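Local structure of putative cell adhesion protein (Bacteroides thetaiotaomicron, 4DGU) at residues 12-16 against 64-68; 40-46 against 57-62; 49-55 against 77-82; 105-111 against 123-129; 142-148 against 176-180. The protein is a putative cell adhesion protein, probably a fimbrial (pilus) component, that also binds zinc ions. One frame throughout, in Å; residues are numbered along the deposited sequence.

Contact 1: residues 12-16 against 64-68; sequences TNFSI and SRAWN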
# COMPACT_ATOMS: atom_id res chain seq x y z
N THR A 12 21.81 18.02 -42.64
CA THR A 12 22.65 16.94 -43.13
C THR A 12 23.01 16.01 -41.96
O THR A 12 22.85 14.79 -42.06
CB THR A 12 23.89 17.50 -43.84
OG1 THR A 12 23.44 18.32 -44.92
CG2 THR A 12 24.81 16.41 -44.39
N ASN A 13 23.48 16.61 -40.84
CA ASN A 13 23.85 15.92 -39.60
C ASN A 13 22.96 16.37 -38.45
O ASN A 13 22.35 17.44 -38.51
CB ASN A 13 25.31 16.17 -39.27
CG ASN A 13 26.31 15.52 -40.21
OD1 ASN A 13 26.09 15.38 -41.41
ND2 ASN A 13 27.46 15.14 -39.67
N PHE A 14 22.89 15.55 -37.39
CA PHE A 14 22.12 15.87 -36.19
C PHE A 14 22.96 15.72 -34.94
O PHE A 14 23.82 14.83 -34.87
CB PHE A 14 20.84 15.01 -36.08
CG PHE A 14 21.01 13.52 -35.93
CD1 PHE A 14 21.14 12.94 -34.67
CD2 PHE A 14 21.00 12.68 -37.03
CE1 PHE A 14 21.25 11.56 -34.53
CE2 PHE A 14 21.10 11.30 -36.89
CZ PHE A 14 21.24 10.75 -35.65
N SER A 15 22.68 16.57 -33.94
CA SER A 15 23.32 16.48 -32.63
C SER A 15 22.39 15.71 -31.68
O SER A 15 21.19 15.54 -31.98
CB SER A 15 23.67 17.87 -32.10
OG SER A 15 22.50 18.62 -31.82
N ILE A 16 22.94 15.22 -30.57
CA ILE A 16 22.18 14.48 -29.58
C ILE A 16 22.14 15.29 -28.27
O ILE A 16 23.13 15.94 -27.90
CB ILE A 16 22.79 13.05 -29.41
CG1 ILE A 16 22.53 12.14 -30.64
CG2 ILE A 16 22.44 12.36 -28.07
CD1 ILE A 16 21.13 11.61 -30.86
N SER A 64 28.35 14.22 -34.14
CA SER A 64 27.19 14.52 -34.97
C SER A 64 27.02 13.30 -35.87
O SER A 64 28.02 12.66 -36.23
CB SER A 64 27.38 15.80 -35.77
OG SER A 64 28.54 15.74 -36.58
N ARG A 65 25.78 12.88 -36.09
CA ARG A 65 25.57 11.72 -36.94
C ARG A 65 24.91 12.16 -38.25
O ARG A 65 24.06 13.05 -38.23
CB ARG A 65 24.73 10.65 -36.21
CG ARG A 65 24.65 9.34 -36.99
CD ARG A 65 24.30 8.16 -36.14
NE ARG A 65 25.41 7.77 -35.28
CZ ARG A 65 25.44 6.64 -34.59
NH1 ARG A 65 24.43 5.78 -34.66
NH2 ARG A 65 26.47 6.37 -33.80
N ALA A 66 25.34 11.56 -39.37
CA ALA A 66 24.80 11.77 -40.72
C ALA A 66 23.35 11.26 -40.78
O ALA A 66 23.04 10.21 -40.21
CB ALA A 66 25.67 11.04 -41.72
N TRP A 67 22.46 11.98 -41.48
CA TRP A 67 21.07 11.55 -41.57
C TRP A 67 20.86 10.36 -42.57
O TRP A 67 19.71 9.98 -42.81
CB TRP A 67 20.12 12.73 -41.88
CG TRP A 67 19.53 13.39 -40.65
CD1 TRP A 67 19.74 14.67 -40.22
CD2 TRP A 67 18.64 12.78 -39.69
NE1 TRP A 67 19.01 14.91 -39.07
CE2 TRP A 67 18.33 13.77 -38.73
CE3 TRP A 67 18.07 11.50 -39.57
CZ2 TRP A 67 17.49 13.51 -37.64
CZ3 TRP A 67 17.25 11.24 -38.49
CH2 TRP A 67 16.97 12.23 -37.53
N ASN A 68 21.94 9.72 -43.05
CA ASN A 68 21.86 8.55 -43.92
C ASN A 68 21.77 7.29 -43.07
O ASN A 68 21.06 6.36 -43.44
CB ASN A 68 23.01 8.44 -44.93
CG ASN A 68 24.28 9.10 -44.54
OD1 ASN A 68 24.46 10.29 -44.77
ND2 ASN A 68 25.19 8.33 -43.96

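Contact 2: residues 40-46 against 57-62; sequences ITTGEVI and PFIVGK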
# COMPACT_ATOMS: atom_id res chain seq x y z
N ILE A 40 25.47 10.90 -18.33
CA ILE A 40 25.91 11.01 -19.72
C ILE A 40 26.25 12.47 -20.00
O ILE A 40 25.46 13.24 -20.55
CB ILE A 40 24.88 10.40 -20.70
CG1 ILE A 40 24.19 9.16 -20.09
CG2 ILE A 40 25.58 10.08 -22.03
CD1 ILE A 40 22.95 8.70 -20.80
N THR A 41 27.46 12.84 -19.59
CA THR A 41 28.02 14.18 -19.75
C THR A 41 28.84 14.25 -21.05
O THR A 41 29.00 13.24 -21.75
CB THR A 41 28.85 14.55 -18.50
OG1 THR A 41 29.88 13.57 -18.32
CG2 THR A 41 28.00 14.68 -17.24
N THR A 42 29.34 15.45 -21.40
CA THR A 42 30.16 15.65 -22.59
C THR A 42 31.39 14.74 -22.48
O THR A 42 32.01 14.64 -21.41
CB THR A 42 30.50 17.14 -22.78
OG1 THR A 42 29.29 17.90 -22.79
CG2 THR A 42 31.28 17.40 -24.07
N GLY A 43 31.67 14.02 -23.57
CA GLY A 43 32.79 13.10 -23.64
C GLY A 43 32.42 11.66 -23.35
O GLY A 43 33.20 10.75 -23.63
N GLU A 44 31.23 11.43 -22.77
CA GLU A 44 30.76 10.08 -22.51
C GLU A 44 30.32 9.44 -23.83
O GLU A 44 29.80 10.13 -24.72
CB GLU A 44 29.64 10.05 -21.45
CG GLU A 44 30.09 10.49 -20.07
CD GLU A 44 31.33 9.79 -19.53
OE1 GLU A 44 31.23 8.58 -19.20
OE2 GLU A 44 32.41 10.42 -19.49
N VAL A 45 30.58 8.14 -23.98
CA VAL A 45 30.27 7.36 -25.18
C VAL A 45 29.02 6.49 -24.92
O VAL A 45 28.93 5.83 -23.88
CB VAL A 45 31.51 6.50 -25.63
CG1 VAL A 45 31.21 5.66 -26.87
CG2 VAL A 45 32.74 7.37 -25.86
N ILE A 46 28.08 6.51 -25.88
CA ILE A 46 26.85 5.69 -25.90
C ILE A 46 26.87 4.83 -27.18
O ILE A 46 27.50 5.22 -28.17
CB ILE A 46 25.53 6.52 -25.83
CG1 ILE A 46 25.42 7.52 -27.02
CG2 ILE A 46 25.33 7.20 -24.47
CD1 ILE A 46 24.06 7.83 -27.41
N PRO A 57 29.24 3.44 -31.72
CA PRO A 57 29.56 4.43 -30.68
C PRO A 57 29.26 5.86 -31.11
O PRO A 57 29.33 6.19 -32.29
CB PRO A 57 31.06 4.23 -30.42
CG PRO A 57 31.51 3.09 -31.28
CD PRO A 57 30.46 2.84 -32.30
N PHE A 58 28.89 6.71 -30.13
CA PHE A 58 28.62 8.14 -30.30
C PHE A 58 29.14 8.90 -29.07
O PHE A 58 28.74 8.59 -27.94
CB PHE A 58 27.11 8.39 -30.51
CG PHE A 58 26.74 9.82 -30.82
CD1 PHE A 58 26.65 10.78 -29.81
CD2 PHE A 58 26.42 10.20 -32.13
CE1 PHE A 58 26.29 12.10 -30.10
CE2 PHE A 58 26.03 11.52 -32.41
CZ PHE A 58 25.98 12.46 -31.40
N ILE A 59 30.03 9.90 -29.30
CA ILE A 59 30.60 10.73 -28.22
C ILE A 59 29.66 11.90 -27.99
O ILE A 59 29.45 12.73 -28.88
CB ILE A 59 32.06 11.16 -28.51
CG1 ILE A 59 32.95 9.90 -28.68
CG2 ILE A 59 32.60 12.04 -27.37
CD1 ILE A 59 34.06 10.00 -29.66
N VAL A 60 29.06 11.93 -26.80
CA VAL A 60 28.07 12.93 -26.41
C VAL A 60 28.74 14.31 -26.25
O VAL A 60 29.86 14.41 -25.74
CB VAL A 60 27.30 12.47 -25.14
CG1 VAL A 60 26.31 13.55 -24.68
CG2 VAL A 60 26.58 11.14 -25.40
N GLY A 61 28.04 15.33 -26.75
CA GLY A 61 28.46 16.73 -26.74
C GLY A 61 29.60 17.05 -27.68
O GLY A 61 30.15 18.16 -27.63
N LYS A 62 29.98 16.08 -28.54
CA LYS A 62 31.08 16.23 -29.49
C LYS A 62 30.68 15.75 -30.89
O LYS A 62 30.83 16.50 -31.85
CB LYS A 62 32.35 15.48 -29.01
CG LYS A 62 32.84 15.86 -27.61
CD LYS A 62 34.25 16.44 -27.63
CE LYS A 62 34.85 16.52 -26.24
NZ LYS A 62 34.33 17.68 -25.47

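Contact 3: residues 49-55 against 77-82; sequences AASGQDY and VTFYAH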
# COMPACT_ATOMS: atom_id res chain seq x y z
N ALA A 49 21.78 3.25 -32.25
CA ALA A 49 21.32 2.63 -33.49
C ALA A 49 19.94 3.15 -33.89
O ALA A 49 19.13 3.54 -33.04
CB ALA A 49 21.26 1.12 -33.34
N ALA A 50 19.68 3.16 -35.19
CA ALA A 50 18.37 3.40 -35.74
C ALA A 50 17.73 2.04 -35.81
O ALA A 50 18.45 1.04 -35.97
CB ALA A 50 18.46 4.04 -37.11
N SER A 51 16.39 1.97 -35.70
CA SER A 51 15.66 0.70 -35.74
C SER A 51 16.14 -0.20 -36.91
O SER A 51 16.33 0.25 -38.04
CB SER A 51 14.15 0.95 -35.81
OG SER A 51 13.41 -0.07 -36.47
N GLY A 52 16.36 -1.46 -36.59
CA GLY A 52 16.80 -2.48 -37.54
C GLY A 52 18.26 -2.41 -37.95
O GLY A 52 18.62 -3.02 -38.95
N GLN A 53 19.10 -1.67 -37.20
CA GLN A 53 20.52 -1.43 -37.50
C GLN A 53 21.39 -1.76 -36.31
O GLN A 53 20.87 -1.97 -35.22
CB GLN A 53 20.74 0.04 -37.92
CG GLN A 53 19.96 0.45 -39.17
CD GLN A 53 20.35 -0.34 -40.41
OE1 GLN A 53 19.53 -1.03 -41.03
NE2 GLN A 53 21.60 -0.24 -40.82
N ASP A 54 22.71 -1.83 -36.51
CA ASP A 54 23.67 -2.16 -35.44
C ASP A 54 23.98 -0.94 -34.61
O ASP A 54 24.02 0.17 -35.14
CB ASP A 54 24.99 -2.73 -36.00
CG ASP A 54 24.93 -4.04 -36.78
OD1 ASP A 54 25.44 -4.07 -37.93
OD2 ASP A 54 24.45 -5.06 -36.22
N TYR A 55 24.27 -1.16 -33.31
CA TYR A 55 24.68 -0.10 -32.38
C TYR A 55 26.11 0.34 -32.72
O TYR A 55 26.99 -0.49 -32.91
CB TYR A 55 24.59 -0.60 -30.93
CG TYR A 55 23.17 -0.76 -30.43
CD1 TYR A 55 22.42 0.35 -30.04
CD2 TYR A 55 22.59 -2.02 -30.27
CE1 TYR A 55 21.13 0.21 -29.52
CE2 TYR A 55 21.29 -2.17 -29.75
CZ TYR A 55 20.57 -1.04 -29.39
OH TYR A 55 19.28 -1.17 -28.91
N VAL A 77 12.13 8.37 -37.73
CA VAL A 77 13.18 7.42 -37.37
C VAL A 77 13.17 7.21 -35.87
O VAL A 77 13.14 8.18 -35.10
CB VAL A 77 14.58 7.91 -37.84
CG1 VAL A 77 15.65 6.83 -37.63
CG2 VAL A 77 14.56 8.33 -39.30
N THR A 78 13.28 5.95 -35.46
CA THR A 78 13.38 5.61 -34.05
C THR A 78 14.84 5.25 -33.77
O THR A 78 15.40 4.41 -34.47
CB THR A 78 12.40 4.50 -33.68
OG1 THR A 78 11.10 4.89 -34.11
CG2 THR A 78 12.38 4.21 -32.20
N PHE A 79 15.43 5.89 -32.74
CA PHE A 79 16.77 5.64 -32.28
C PHE A 79 16.72 4.92 -30.93
O PHE A 79 15.76 5.09 -30.19
CB PHE A 79 17.58 6.93 -32.19
CG PHE A 79 17.78 7.63 -33.51
CD1 PHE A 79 18.82 7.27 -34.35
CD2 PHE A 79 16.92 8.65 -33.91
CE1 PHE A 79 18.98 7.89 -35.59
CE2 PHE A 79 17.09 9.28 -35.13
CZ PHE A 79 18.12 8.89 -35.96
N TYR A 80 17.74 4.10 -30.64
CA TYR A 80 17.92 3.31 -29.43
C TYR A 80 19.32 3.50 -28.94
O TYR A 80 20.24 3.50 -29.76
CB TYR A 80 17.65 1.82 -29.71
CG TYR A 80 16.25 1.55 -30.20
CD1 TYR A 80 15.18 1.45 -29.31
CD2 TYR A 80 15.98 1.42 -31.57
CE1 TYR A 80 13.89 1.20 -29.76
CE2 TYR A 80 14.70 1.15 -32.03
CZ TYR A 80 13.65 1.05 -31.12
OH TYR A 80 12.36 0.83 -31.56
N ALA A 81 19.51 3.68 -27.64
CA ALA A 81 20.85 3.91 -27.11
C ALA A 81 21.08 3.23 -25.77
O ALA A 81 20.19 3.21 -24.93
CB ALA A 81 21.10 5.41 -26.99
N HIS A 82 22.31 2.72 -25.57
CA HIS A 82 22.77 2.12 -24.32
C HIS A 82 23.86 2.96 -23.70
O HIS A 82 24.74 3.44 -24.40
CB HIS A 82 23.30 0.69 -24.54
CG HIS A 82 22.24 -0.32 -24.86
ND1 HIS A 82 21.61 -1.05 -23.86
CD2 HIS A 82 21.74 -0.69 -26.06
CE1 HIS A 82 20.75 -1.84 -24.48
NE2 HIS A 82 20.78 -1.65 -25.81

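Contact 4: residues 105-111 against 123-129; sequences QEHLFGT and LKFKRMT. With ZN (zinc ion), chain D.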
# COMPACT_ATOMS: atom_id res chain seq x y z
N GLN A 105 27.46 -0.93 -11.46
CA GLN A 105 27.40 0.16 -12.43
C GLN A 105 25.99 0.26 -13.00
O GLN A 105 25.39 -0.75 -13.37
CB GLN A 105 28.48 -0.07 -13.54
CG GLN A 105 28.40 0.80 -14.82
CD GLN A 105 28.56 2.29 -14.60
OE1 GLN A 105 27.72 3.10 -15.02
NE2 GLN A 105 29.63 2.72 -13.93
N GLU A 106 25.45 1.48 -13.05
CA GLU A 106 24.13 1.78 -13.62
C GLU A 106 24.10 1.48 -15.13
O GLU A 106 25.14 1.61 -15.80
CB GLU A 106 23.75 3.26 -13.40
CG GLU A 106 24.58 4.27 -14.18
CD GLU A 106 24.29 5.74 -13.95
OE1 GLU A 106 23.21 6.07 -13.40
OE2 GLU A 106 25.15 6.56 -14.32
N HIS A 107 22.91 1.12 -15.65
CA HIS A 107 22.68 0.86 -17.06
C HIS A 107 21.42 1.58 -17.48
O HIS A 107 20.36 1.43 -16.86
CB HIS A 107 22.62 -0.64 -17.36
CG HIS A 107 23.96 -1.29 -17.29
ND1 HIS A 107 24.89 -1.14 -18.33
CD2 HIS A 107 24.53 -1.99 -16.29
CE1 HIS A 107 25.97 -1.79 -17.93
NE2 HIS A 107 25.80 -2.32 -16.72
N LEU A 108 21.58 2.44 -18.48
CA LEU A 108 20.53 3.29 -19.02
C LEU A 108 20.25 2.93 -20.48
O LEU A 108 21.14 2.52 -21.24
CB LEU A 108 20.87 4.80 -18.87
CG LEU A 108 21.78 5.23 -17.67
CD1 LEU A 108 22.22 6.67 -17.79
CD2 LEU A 108 21.09 5.07 -16.36
N PHE A 109 18.97 3.04 -20.84
CA PHE A 109 18.49 2.76 -22.18
C PHE A 109 17.61 3.91 -22.62
O PHE A 109 16.68 4.28 -21.91
CB PHE A 109 17.76 1.41 -22.24
CG PHE A 109 17.34 1.05 -23.64
CD1 PHE A 109 18.27 0.60 -24.57
CD2 PHE A 109 16.02 1.21 -24.06
CE1 PHE A 109 17.89 0.29 -25.87
CE2 PHE A 109 15.64 0.89 -25.35
CZ PHE A 109 16.58 0.42 -26.24
N GLY A 110 17.94 4.50 -23.77
CA GLY A 110 17.22 5.64 -24.30
C GLY A 110 16.61 5.39 -25.66
O GLY A 110 17.07 4.52 -26.40
N THR A 111 15.53 6.12 -25.96
CA THR A 111 14.85 6.06 -27.26
C THR A 111 14.51 7.47 -27.67
O THR A 111 14.37 8.36 -26.83
CB THR A 111 13.59 5.15 -27.28
OG1 THR A 111 12.58 5.73 -26.49
CG2 THR A 111 13.85 3.75 -26.76
N LEU A 123 17.36 12.08 -26.87
CA LEU A 123 17.25 10.72 -26.39
C LEU A 123 16.68 10.74 -24.98
O LEU A 123 17.26 11.41 -24.11
CB LEU A 123 18.61 9.98 -26.41
CG LEU A 123 19.14 9.53 -27.75
CD1 LEU A 123 20.57 9.17 -27.63
CD2 LEU A 123 18.37 8.31 -28.28
N LYS A 124 15.56 10.01 -24.77
CA LYS A 124 14.85 9.91 -23.47
C LYS A 124 15.31 8.64 -22.76
O LYS A 124 14.84 7.53 -23.06
CB LYS A 124 13.31 9.93 -23.64
CG LYS A 124 12.75 11.07 -24.52
CD LYS A 124 12.67 12.39 -23.79
CE LYS A 124 11.67 13.33 -24.43
NZ LYS A 124 10.26 13.02 -24.00
N PHE A 125 16.25 8.81 -21.81
CA PHE A 125 16.82 7.69 -21.09
C PHE A 125 16.01 7.24 -19.85
O PHE A 125 15.59 8.04 -19.00
CB PHE A 125 18.24 8.01 -20.64
CG PHE A 125 19.25 7.86 -21.76
CD1 PHE A 125 19.54 8.93 -22.61
CD2 PHE A 125 19.91 6.65 -21.96
CE1 PHE A 125 20.48 8.78 -23.63
CE2 PHE A 125 20.84 6.51 -23.00
CZ PHE A 125 21.12 7.57 -23.82
N LYS A 126 15.76 5.93 -19.80
CA LYS A 126 15.24 5.19 -18.68
C LYS A 126 16.45 4.60 -17.91
O LYS A 126 17.40 4.18 -18.58
CB LYS A 126 14.34 4.03 -19.17
CG LYS A 126 13.07 4.42 -19.89
CD LYS A 126 12.32 3.19 -20.39
CE LYS A 126 11.02 3.51 -21.10
NZ LYS A 126 10.48 2.29 -21.76
N ARG A 127 16.43 4.55 -16.56
CA ARG A 127 17.47 3.85 -15.78
C ARG A 127 16.92 2.42 -15.60
O ARG A 127 15.81 2.27 -15.06
CB ARG A 127 17.80 4.54 -14.45
CG ARG A 127 18.93 3.87 -13.65
CD ARG A 127 19.45 4.73 -12.53
NE ARG A 127 20.32 5.81 -13.01
CZ ARG A 127 19.98 7.10 -13.09
NH1 ARG A 127 18.80 7.51 -12.68
NH2 ARG A 127 20.85 7.99 -13.56
N MSE A 128 17.62 1.40 -16.15
CA MSE A 128 17.19 -0.01 -16.17
C MSE A 128 17.61 -0.76 -14.91
O MSE A 128 17.02 -1.80 -14.59
CB MSE A 128 17.69 -0.74 -17.43
CG MSE A 128 17.51 0.05 -18.74
SE MSE A 128 15.72 0.79 -18.98
CE MSE A 128 14.63 -0.88 -19.13
N THR A 129 18.64 -0.23 -14.21
CA THR A 129 19.12 -0.71 -12.92
C THR A 129 18.44 0.13 -11.81
O THR A 129 17.72 1.10 -12.12
CB THR A 129 20.64 -0.65 -12.85
OG1 THR A 129 21.04 0.65 -13.27
CG2 THR A 129 21.32 -1.73 -13.72
ZN ZN D . 27.33 -3.33 -15.57
O HOH W 1 26.80 -3.01 -13.42
O HOH W 2 12.60 6.19 -23.61
O HOH W 3 27.15 -5.55 -16.09

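Contact 5: residues 142-148 against 176-180; sequences YEGEAKV and IEVKK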
# COMPACT_ATOMS: atom_id res chain seq x y z
N TYR A 142 23.31 9.88 4.55
CA TYR A 142 24.18 9.39 5.59
C TYR A 142 25.63 9.70 5.23
O TYR A 142 26.03 9.51 4.08
CB TYR A 142 23.98 7.89 5.82
CG TYR A 142 24.92 7.32 6.85
CD1 TYR A 142 24.81 7.66 8.19
CD2 TYR A 142 25.94 6.44 6.48
CE1 TYR A 142 25.67 7.14 9.15
CE2 TYR A 142 26.82 5.92 7.43
CZ TYR A 142 26.67 6.25 8.76
OH TYR A 142 27.53 5.76 9.71
N GLU A 143 26.39 10.23 6.21
CA GLU A 143 27.78 10.65 6.02
C GLU A 143 28.79 9.98 7.01
O GLU A 143 29.98 10.30 6.94
CB GLU A 143 27.89 12.19 6.12
CG GLU A 143 27.18 12.98 5.03
CD GLU A 143 27.13 14.49 5.20
OE1 GLU A 143 26.95 14.97 6.34
OE2 GLU A 143 27.22 15.20 4.17
N GLY A 144 28.32 9.06 7.86
CA GLY A 144 29.14 8.36 8.84
C GLY A 144 30.15 7.36 8.31
O GLY A 144 30.42 7.30 7.10
N GLU A 145 30.75 6.56 9.22
CA GLU A 145 31.78 5.58 8.85
C GLU A 145 31.29 4.11 8.92
O GLU A 145 32.07 3.17 8.72
CB GLU A 145 33.05 5.77 9.71
CG GLU A 145 33.78 7.09 9.45
CD GLU A 145 34.36 7.29 8.06
OE1 GLU A 145 35.49 6.82 7.81
OE2 GLU A 145 33.70 7.97 7.24
N ALA A 146 29.98 3.92 9.13
CA ALA A 146 29.37 2.61 9.15
C ALA A 146 29.37 1.97 7.75
O ALA A 146 29.20 2.68 6.75
CB ALA A 146 27.95 2.71 9.66
N LYS A 147 29.59 0.66 7.70
CA LYS A 147 29.57 -0.12 6.46
C LYS A 147 28.14 -0.65 6.25
O LYS A 147 27.59 -1.26 7.17
CB LYS A 147 30.63 -1.25 6.50
CG LYS A 147 30.73 -2.09 5.22
CD LYS A 147 32.03 -2.89 5.13
CE LYS A 147 31.98 -4.24 5.81
NZ LYS A 147 33.25 -4.99 5.64
N VAL A 148 27.54 -0.38 5.08
CA VAL A 148 26.19 -0.81 4.73
C VAL A 148 26.32 -1.77 3.55
O VAL A 148 26.89 -1.41 2.52
CB VAL A 148 25.20 0.37 4.41
CG1 VAL A 148 23.78 -0.15 4.20
CG2 VAL A 148 25.22 1.43 5.51
N ILE A 176 26.78 -7.06 -1.52
CA ILE A 176 27.11 -5.85 -2.27
C ILE A 176 27.25 -4.70 -1.28
O ILE A 176 26.29 -4.41 -0.57
CB ILE A 176 25.99 -5.57 -3.35
CG1 ILE A 176 25.73 -6.80 -4.28
CG2 ILE A 176 26.32 -4.31 -4.18
CD1 ILE A 176 24.22 -7.15 -4.51
N GLU A 177 28.43 -4.05 -1.22
CA GLU A 177 28.60 -2.88 -0.36
C GLU A 177 27.96 -1.65 -1.04
O GLU A 177 28.09 -1.46 -2.26
CB GLU A 177 30.08 -2.64 -0.03
CG GLU A 177 30.26 -1.80 1.23
CD GLU A 177 31.67 -1.34 1.56
OE1 GLU A 177 32.65 -1.96 1.08
OE2 GLU A 177 31.79 -0.37 2.35
N VAL A 178 27.24 -0.83 -0.24
CA VAL A 178 26.51 0.34 -0.73
C VAL A 178 27.37 1.59 -0.49
O VAL A 178 27.85 1.83 0.61
CB VAL A 178 25.09 0.45 -0.11
CG1 VAL A 178 24.30 1.63 -0.69
CG2 VAL A 178 24.31 -0.83 -0.33
N LYS A 179 27.57 2.36 -1.55
CA LYS A 179 28.32 3.61 -1.51
C LYS A 179 27.46 4.75 -0.96
O LYS A 179 26.24 4.80 -1.20
CB LYS A 179 28.81 3.98 -2.93
CG LYS A 179 29.61 2.89 -3.62
CD LYS A 179 30.90 3.44 -4.20
CE LYS A 179 31.79 2.34 -4.73
NZ LYS A 179 33.21 2.78 -4.88
N LYS A 180 28.09 5.69 -0.24
CA LYS A 180 27.43 6.88 0.26
C LYS A 180 27.35 7.90 -0.90
O LYS A 180 28.11 7.79 -1.88
CB LYS A 180 28.19 7.47 1.45
CG LYS A 180 28.16 6.66 2.74
CD LYS A 180 28.91 7.39 3.85
CE LYS A 180 30.41 7.55 3.58
NZ LYS A 180 31.09 8.40 4.60
O HOH W 4 33.84 8.81 4.59

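Contact 1: residues 12-16 against 64-68
Phe14 and Trp67 bury the most surface where strand 13-20 pairs antiparallel with the short strand 65-66, part of the mixed beta sheet of a fimbrillin-like protein. Phe14 and Arg65 form a hydrogen-bonded pair: Phe14 N donates to Arg65 O over 2.9 Å, and Arg65 N returns a bond to Phe14 O over 3.0 Å. A third bond, from Trp67 N to Thr12 O at 2.9 Å, carries the pairing beyond the strand. With chi1 at 63°, CG of Phe14 sits between the backbone N and the carbonyl carbon, and the ring is thereby directed under the indole. Its CD2 lies over the middle of one indole face, 3.3 Å from Trp67 CE2, with the phenyl and six-membered indole planes inclined at 43°. The phenyl ring is itself covered on one face by the CB of Arg65 in a CH-pi contact, while the arginine chain bends at chi3 and leads its guanidinium away to the carbonyl O of Met48. Trp67 NE1 is held by Ser118 O, which restrains the indole from turning, and the Phe79 ring meets Phe14. Beside this aromatic group, Asn13 CA approaches Arg65 O to 3.2 Å in a CA-H...O contact.

Contact 2: residues 40-46 against 57-62
Ile40 opens the contact with its CG2 branch, which meets CG2 of Val60 at 3.7 Å, the two side chains crossing at about a right angle. Thr41 then starts a type II beta turn that runs to Glu44 and is closed by Glu44 N bonding to Thr41 O. Within the turn, the methyl CG2 of Thr42 lies 3.4 Å from Lys62 NZ. Gly43 follows with a positive phi of 96°, at which a CB would be jammed against the preceding carbonyl; its N gives Val60 O a nearly straight bond of 2.9 Å. Glu44 O accepts from Val60 N at 2.8 Å, so both polar backbone atoms of Val60 are engaged by the turn. Val45 enters the hairpin strand as a non-hydrogen-bonded partner of Ile59: its CG1, anti to the backbone N, rests 3.8 Å from Pro57 CB, while CG2 meets Ile59 CG1. Ile46 exchanges two backbone bonds with Phe58 and lays CG1 beside Phe58 CB, 4.0 Å away. In the hairpin of strands 45-50 and 56-59, Ile46 packs on Ala81 and Tyr83 of strand 77-83 and on Leu123 of strand 120-135, while Phe58 and Val60 pack on Ile16 and Ile18 of strand 13-20.

Contact 3: residues 49-55 against 77-82
Two neighbouring antiparallel strands of the mixed beta sheet, 45-50 and 77-83, meet here through Ala49 and Tyr80, a hydrogen-bonded pair with Ala49 N to Tyr80 O at 2.9 Å and Tyr80 N to Ala49 O at 2.8 Å. Ser51 N extends the pairing to Thr78 O as the chain enters a type II turn. Beyond the turn, Tyr55 comes back over the partner strand. The edge of His82 points at one face of the Tyr55 ring in an edge-to-face pair, CD2 of His82 being 3.5 Å from Tyr55 CZ and the planes 76° apart. The edge of Tyr55 faces the backbone, with CE1 3.4 Å from Tyr80 O. Replacing Tyr55 by a leucine would probably deprive His82 of the ring face its edge rests on and leave Leu160 O with one donor fewer. Leu160 O is bonded by both Tyr55 OH and His82 NE2; since a carbonyl can only accept, NE2 of His82 probably carries a proton, and the shared acceptor ties both rings to the loop that bears it.

Contact 4: residues 105-111 against 123-129
Leu108 and Arg127, a non-hydrogen-bonded pair, lie in a beta hairpin whose strand segments 108-111 and 123-127 run antiparallel at 149°, their axes 4.3 Å apart at closest approach. At Gly110 the backbones close in, and its CA sits over one face of the Phe125 ring, 3.9 Å from the centroid, where a CB would clash with the ring. Arg127 grips a single oxygen, Glu106 OE1, side-on: NE at 2.9 Å and NH2 at 3.0 Å, with carboxylate and guanidinium nearly coplanar. Leu108 CD2 lies alongside the arginine chain, 3.5 Å from NE. Ser39 holds Glu106 OE2, and Phe34 O and Ser30 receive NH1 of Arg127. A leucine in place of Arg127 would probably leave the Glu106 carboxylate without its opposite charge, and Phe34 O without this donor. Arg127 N donates to the hydroxyl of Tyr246 of the second subunit. Toward the open end of the hairpin, His107 N donates to Thr129 OG1 at 3.1 Å, a hydroxyl also bonded to Asn188 OD1, while the His107 ring reaches out to a zinc ion, bound by NE2 at 2.2 Å together with two waters.

Contact 5: residues 142-148 against 176-180
Lys180 sends its ammonium group across to the turn before strand 147-159, where NZ donates to Gly144 O at 2.8 Å and, more weakly, to Glu143 O at 3.2 Å. Its CG stands anti to the carbonyl carbon, the chain runs straight to CD, and a bend at chi3 (-64°) then swings CE and NZ toward these carbonyls; on the way CD passes 3.6 Å from Tyr142 O. The turn itself is folded round Tyr142. Here chi1 is 177°, CG lying anti to the backbone N, which sets the ring beneath the turn: Gly144 N sits over the centre of one ring face, and Tyr142 OH accepts from Ala146 N at 3.1 Å. A side chain on Gly144 would run into that hydroxyl. Glu145 bends back at chi2, bringing OE2 to 3.7 Å from Lys180 NZ, a long salt bridge that a water supplements by bonding to both groups. Farther along, the extended Glu177 chain crosses Lys147 at about a right angle, with OE2 3.5 Å from Lys147 CG, so the methylenes meet the carboxylate. The backbones are joined by Val178 N to Val148 O, 2.8 Å and almost straight, at the end of the pairing between strands 147-159 and 173-177. Near the surface, then, one lysine ties the turn to the other chain segment through two carbonyls, a distant carboxylate and a water, which probably steadies its positive charge.

In the fold
Contacts 1 to 4 all reach the mixed sheet and form a connected group, with centres 13 to 21 Å apart. Contact 2 is nested within the loop closed by contact 1, contact 3 alternates with both along the chain, and contact 4 follows. Strand 45-50 serves contacts 2 and 3, while strand 77-83 of contact 3 borders strand 108-114 of contact 4. Ile46, Leu123 and Ile16 help pack these regions together. Contact 5 comes last and belongs to the six-stranded antiparallel sheet, its centre about 25 Å from contact 4 and 43 Å from contact 1. Strand 120-135 leads on toward strand 147-159, so the elongated chain passes from one sheet to the other.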